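Local coordinates for SusD superfamily protein (Bacteroides vulgatus ATCC 8482, PDB 3JQ0) that is probably an outer-membrane nutrient-binding lipoprotein of the SusD family, thought to capture sugars at the surface of the bacterium, at residues Gly308-Trp316 and Val389-Tyr398. Residues are numbered along the deposited sequence; the frame is centred on the assembly and turned at random.
Sequences GFRNNDTRW and VRERAYGSKY. With SO4 (sulfate ion), chain I.
The end of helix 383-394 meets the loop that runs from the type II beta turn R310-D313 into helix 315-319, within the SusD-family fold. At the helix terminus the carbonyl of A393 accepts from T314 N (3.0 Å, N-H...O 155°), the donor lying above the carbonyl plane. The A393 methyl covers one face of the R315 guanidinium, with CB 3.4 Å from R315 NE, while V389 CG1 approaches NH1. A bend at chi3 (-70°) turns this guanidinium back to D313 in a side-on salt bridge, NE to OD1 at 3.0 Å and NH2 to OD2 at 2.9 Å. D313 OD1 also takes R315 N in a capping bond, so one carboxylate both caps the turn into helix 315-319 and holds the arginine with one face against the A393 methyl. R315 NH1 makes salt bridges to E437 and E441 of helix 430-441; a leucine here would probably leave the buried D313 carboxylate without its salt-bridge partner, and E437 and E441 with R390 and R392 respectively. The Y394 ring turns its edge to N311 O and R310 CB, its CE1 3.7 Å from D313 CB, and its hydroxyl shares water 1 with R310 N and D313 OD2. Water 2 links N312 O to Y394 O. Past G395, Y398 swings out with CG anti to its own nitrogen (chi1 -174°), and N312 CB lies over one ring face, 3.7 Å from the centroid, in a CH-pi contact.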
loop_
_atom_site.group_PDB
_atom_site.type_symbol
_atom_site.label_atom_id
_atom_site.label_comp_id
_atom_site.label_asym_id
_atom_site.label_seq_id
_atom_site.Cartn_x
_atom_site.Cartn_y
_atom_site.Cartn_z
ATOM N N GLY A 308 -9.916 16.075 3.844
ATOM C CA GLY A 308 -9.035 14.971 4.187
ATOM C C GLY A 308 -8.299 15.143 5.503
ATOM O O GLY A 308 -8.049 14.171 6.216
ATOM N N PHE A 309 -7.879 16.398 5.782
ATOM C CA PHE A 309 -6.859 16.690 6.815
ATOM C C PHE A 309 -7.235 17.932 7.573
ATOM O O PHE A 309 -7.694 18.928 6.992
ATOM C CB PHE A 309 -5.497 16.933 6.127
ATOM C CG PHE A 309 -5.012 15.768 5.319
ATOM C CD1 PHE A 309 -5.380 15.679 3.993
ATOM C CD2 PHE A 309 -4.170 14.813 5.853
ATOM C CE1 PHE A 309 -4.931 14.614 3.187
ATOM C CE2 PHE A 309 -3.722 13.751 5.059
ATOM C CZ PHE A 309 -4.108 13.662 3.757
ATOM N N ARG A 310 -6.983 17.903 8.860
ATOM C CA ARG A 310 -7.099 19.093 9.679
ATOM C C ARG A 310 -5.958 20.051 9.391
ATOM O O ARG A 310 -4.860 19.665 8.973
ATOM C CB ARG A 310 -7.077 18.735 11.177
ATOM C CG ARG A 310 -8.117 17.708 11.622
ATOM C CD ARG A 310 -9.568 18.139 11.330
ATOM N NE ARG A 310 -9.899 19.470 11.848
ATOM C CZ ARG A 310 -10.139 19.748 13.132
ATOM N NH1 ARG A 310 -10.244 18.790 14.020
ATOM N NH2 ARG A 310 -10.346 20.997 13.503
ATOM N N ASN A 311 -6.201 21.334 9.683
ATOM C CA ASN A 311 -5.158 22.310 9.485
ATOM C C ASN A 311 -3.915 21.927 10.301
ATOM O O ASN A 311 -4.013 21.450 11.441
ATOM C CB ASN A 311 -5.642 23.692 9.889
ATOM C CG ASN A 311 -6.695 24.275 8.942
ATOM O OD1 ASN A 311 -7.038 23.776 7.865
ATOM N ND2 ASN A 311 -7.240 25.391 9.388
ATOM N N ASN A 312 -2.765 22.160 9.705
ATOM C CA ASN A 312 -1.474 21.933 10.300
ATOM C C ASN A 312 -1.057 20.460 10.383
ATOM O O ASN A 312 0.041 20.161 10.889
ATOM C CB ASN A 312 -1.356 22.666 11.658
ATOM C CG ASN A 312 -1.674 24.139 11.515
ATOM O OD1 ASN A 312 -2.694 24.653 12.041
ATOM N ND2 ASN A 312 -0.889 24.762 10.685
ATOM N N ASP A 313 -1.840 19.553 9.813
ATOM C CA ASP A 313 -1.401 18.183 9.596
ATOM C C ASP A 313 -0.484 18.231 8.363
ATOM O O ASP A 313 -0.940 18.485 7.257
ATOM C CB ASP A 313 -2.605 17.274 9.394
ATOM C CG ASP A 313 -2.226 15.847 9.135
ATOM O OD1 ASP A 313 -1.055 15.519 8.827
ATOM O OD2 ASP A 313 -3.168 14.992 9.251
ATOM N N THR A 314 0.806 18.030 8.550
ATOM C CA THR A 314 1.746 18.162 7.453
ATOM C C THR A 314 1.558 17.097 6.371
ATOM O O THR A 314 2.030 17.262 5.237
ATOM C CB THR A 314 3.243 18.154 7.898
ATOM O OG1 THR A 314 3.612 16.806 8.194
ATOM C CG2 THR A 314 3.531 19.068 9.068
ATOM N N ARG A 315 0.814 16.039 6.681
ATOM C CA ARG A 315 0.545 15.038 5.655
ATOM C C ARG A 315 -0.287 15.608 4.503
ATOM O O ARG A 315 -0.262 15.080 3.400
ATOM C CB ARG A 315 -0.166 13.832 6.220
ATOM C CG ARG A 315 0.649 13.148 7.305
ATOM C CD ARG A 315 -0.086 11.976 7.933
ATOM N NE ARG A 315 -1.214 12.484 8.747
ATOM C CZ ARG A 315 -1.805 11.795 9.704
ATOM N NH1 ARG A 315 -1.514 10.526 9.921
ATOM N NH2 ARG A 315 -2.733 12.393 10.436
ATOM N N TRP A 316 -1.087 16.625 4.793
ATOM C CA TRP A 316 -1.991 17.223 3.823
ATOM C C TRP A 316 -1.257 17.727 2.585
ATOM O O TRP A 316 -1.475 17.234 1.472
ATOM C CB TRP A 316 -2.771 18.343 4.496
ATOM C CG TRP A 316 -3.827 19.024 3.712
ATOM C CD1 TRP A 316 -4.221 18.743 2.445
ATOM C CD2 TRP A 316 -4.626 20.114 4.179
ATOM N NE1 TRP A 316 -5.243 19.607 2.100
ATOM C CE2 TRP A 316 -5.516 20.442 3.143
ATOM C CE3 TRP A 316 -4.718 20.790 5.375
ATOM C CZ2 TRP A 316 -6.473 21.437 3.273
ATOM C CZ3 TRP A 316 -5.666 21.769 5.499
ATOM C CH2 TRP A 316 -6.527 22.108 4.465
ATOM N N VAL A 389 1.429 8.422 15.897
ATOM C CA VAL A 389 1.296 8.741 14.494
ATOM C C VAL A 389 0.838 10.198 14.306
ATOM O O VAL A 389 1.384 10.960 13.475
ATOM C CB VAL A 389 0.449 7.736 13.745
ATOM C CG1 VAL A 389 0.244 8.159 12.292
ATOM C CG2 VAL A 389 1.070 6.363 13.817
ATOM N N ARG A 390 -0.170 10.630 15.066
ATOM C CA ARG A 390 -0.622 12.015 14.977
ATOM C C ARG A 390 0.435 13.019 15.387
ATOM O O ARG A 390 0.612 14.043 14.737
ATOM C CB ARG A 390 -1.906 12.241 15.793
ATOM C CG ARG A 390 -3.107 11.497 15.278
ATOM C CD ARG A 390 -4.379 11.814 16.021
ATOM N NE ARG A 390 -5.503 11.126 15.411
ATOM C CZ ARG A 390 -6.761 11.276 15.777
ATOM N NH1 ARG A 390 -7.075 12.115 16.757
ATOM N NH2 ARG A 390 -7.708 10.540 15.254
ATOM N N GLU A 391 1.159 12.722 16.471
ATOM C CA GLU A 391 2.176 13.656 16.930
ATOM C C GLU A 391 3.215 13.871 15.829
ATOM O O GLU A 391 3.706 14.975 15.608
ATOM C CB GLU A 391 2.823 13.162 18.224
ATOM C CG GLU A 391 3.893 14.102 18.714
ATOM C CD GLU A 391 4.441 13.775 20.113
ATOM O OE1 GLU A 391 3.839 12.949 20.817
ATOM O OE2 GLU A 391 5.446 14.392 20.527
ATOM N N ARG A 392 3.583 12.794 15.113
ATOM C CA ARG A 392 4.542 12.914 14.014
ATOM C C ARG A 392 3.957 13.771 12.887
ATOM O O ARG A 392 4.684 14.539 12.261
ATOM C CB ARG A 392 4.976 11.546 13.556
ATOM C CG ARG A 392 6.129 11.578 12.515
ATOM C CD ARG A 392 5.691 11.587 11.037
ATOM N NE ARG A 392 4.975 10.397 10.618
ATOM C CZ ARG A 392 5.554 9.216 10.416
ATOM N NH1 ARG A 392 6.860 9.058 10.591
ATOM N NH2 ARG A 392 4.831 8.188 10.045
ATOM N N ALA A 393 2.687 13.617 12.586
ATOM C CA ALA A 393 1.997 14.329 11.496
ATOM C C ALA A 393 1.923 15.826 11.756
ATOM O O ALA A 393 2.127 16.624 10.829
ATOM C CB ALA A 393 0.592 13.768 11.268
ATOM N N TYR A 394 1.540 16.237 12.963
ATOM C CA TYR A 394 1.442 17.660 13.295
ATOM C C TYR A 394 2.775 18.258 13.763
ATOM O O TYR A 394 2.957 19.475 13.772
ATOM C CB TYR A 394 0.390 17.871 14.377
ATOM C CG TYR A 394 -1.026 17.538 13.981
ATOM C CD1 TYR A 394 -1.838 18.428 13.292
ATOM C CD2 TYR A 394 -1.572 16.289 14.272
ATOM C CE1 TYR A 394 -3.138 18.101 12.936
ATOM C CE2 TYR A 394 -2.870 15.959 13.912
ATOM C CZ TYR A 394 -3.649 16.855 13.230
ATOM O OH TYR A 394 -4.956 16.576 12.881
ATOM N N GLY A 395 3.674 17.386 14.208
ATOM C CA GLY A 395 4.910 17.768 14.906
ATOM C C GLY A 395 4.649 17.961 16.380
ATOM O O GLY A 395 3.590 18.455 16.768
ATOM N N SER A 396 5.631 17.617 17.193
ATOM C CA SER A 396 5.441 17.698 18.614
ATOM C C SER A 396 5.013 19.077 19.108
ATOM O O SER A 396 4.200 19.175 20.039
ATOM C CB SER A 396 6.737 17.282 19.361
ATOM O OG SER A 396 7.039 15.935 19.099
ATOM N N LYS A 397 5.597 20.144 18.589
ATOM C CA LYS A 397 5.277 21.460 19.096
ATOM C C LYS A 397 3.773 21.761 18.956
ATOM O O LYS A 397 3.092 22.111 19.930
ATOM C CB LYS A 397 6.118 22.539 18.405
ATOM C CG LYS A 397 5.904 23.923 18.954
ATOM C CD LYS A 397 6.708 24.982 18.219
ATOM C CE LYS A 397 6.492 26.391 18.745
ATOM N NZ LYS A 397 7.401 26.417 19.916
ATOM N N TYR A 398 3.253 21.647 17.755
ATOM C CA TYR A 398 1.865 21.922 17.513
ATOM C C TYR A 398 0.987 20.912 18.206
ATOM O O TYR A 398 -0.031 21.262 18.797
ATOM C CB TYR A 398 1.599 21.926 16.013
ATOM C CG TYR A 398 0.215 22.352 15.654
ATOM C CD1 TYR A 398 -0.836 21.452 15.626
ATOM C CD2 TYR A 398 -0.068 23.675 15.371
ATOM C CE1 TYR A 398 -2.139 21.877 15.341
ATOM C CE2 TYR A 398 -1.351 24.112 15.056
ATOM C CZ TYR A 398 -2.376 23.215 15.045
ATOM O OH TYR A 398 -3.644 23.647 14.758
HETATM S S SO4 I . -9.762 22.956 10.403
HETATM O O1 SO4 I . -10.445 23.021 9.085
HETATM O O2 SO4 I . -10.666 23.106 11.539
HETATM O O3 SO4 I . -9.076 21.719 10.294
HETATM O O4 SO4 I . -8.987 24.174 10.389
HETATM O O HOH W 1 -5.611 15.745 10.120
HETATM O O HOH W 2 2.150 21.416 12.053
HETATM O O HOH W 3 5.351 15.781 9.804
#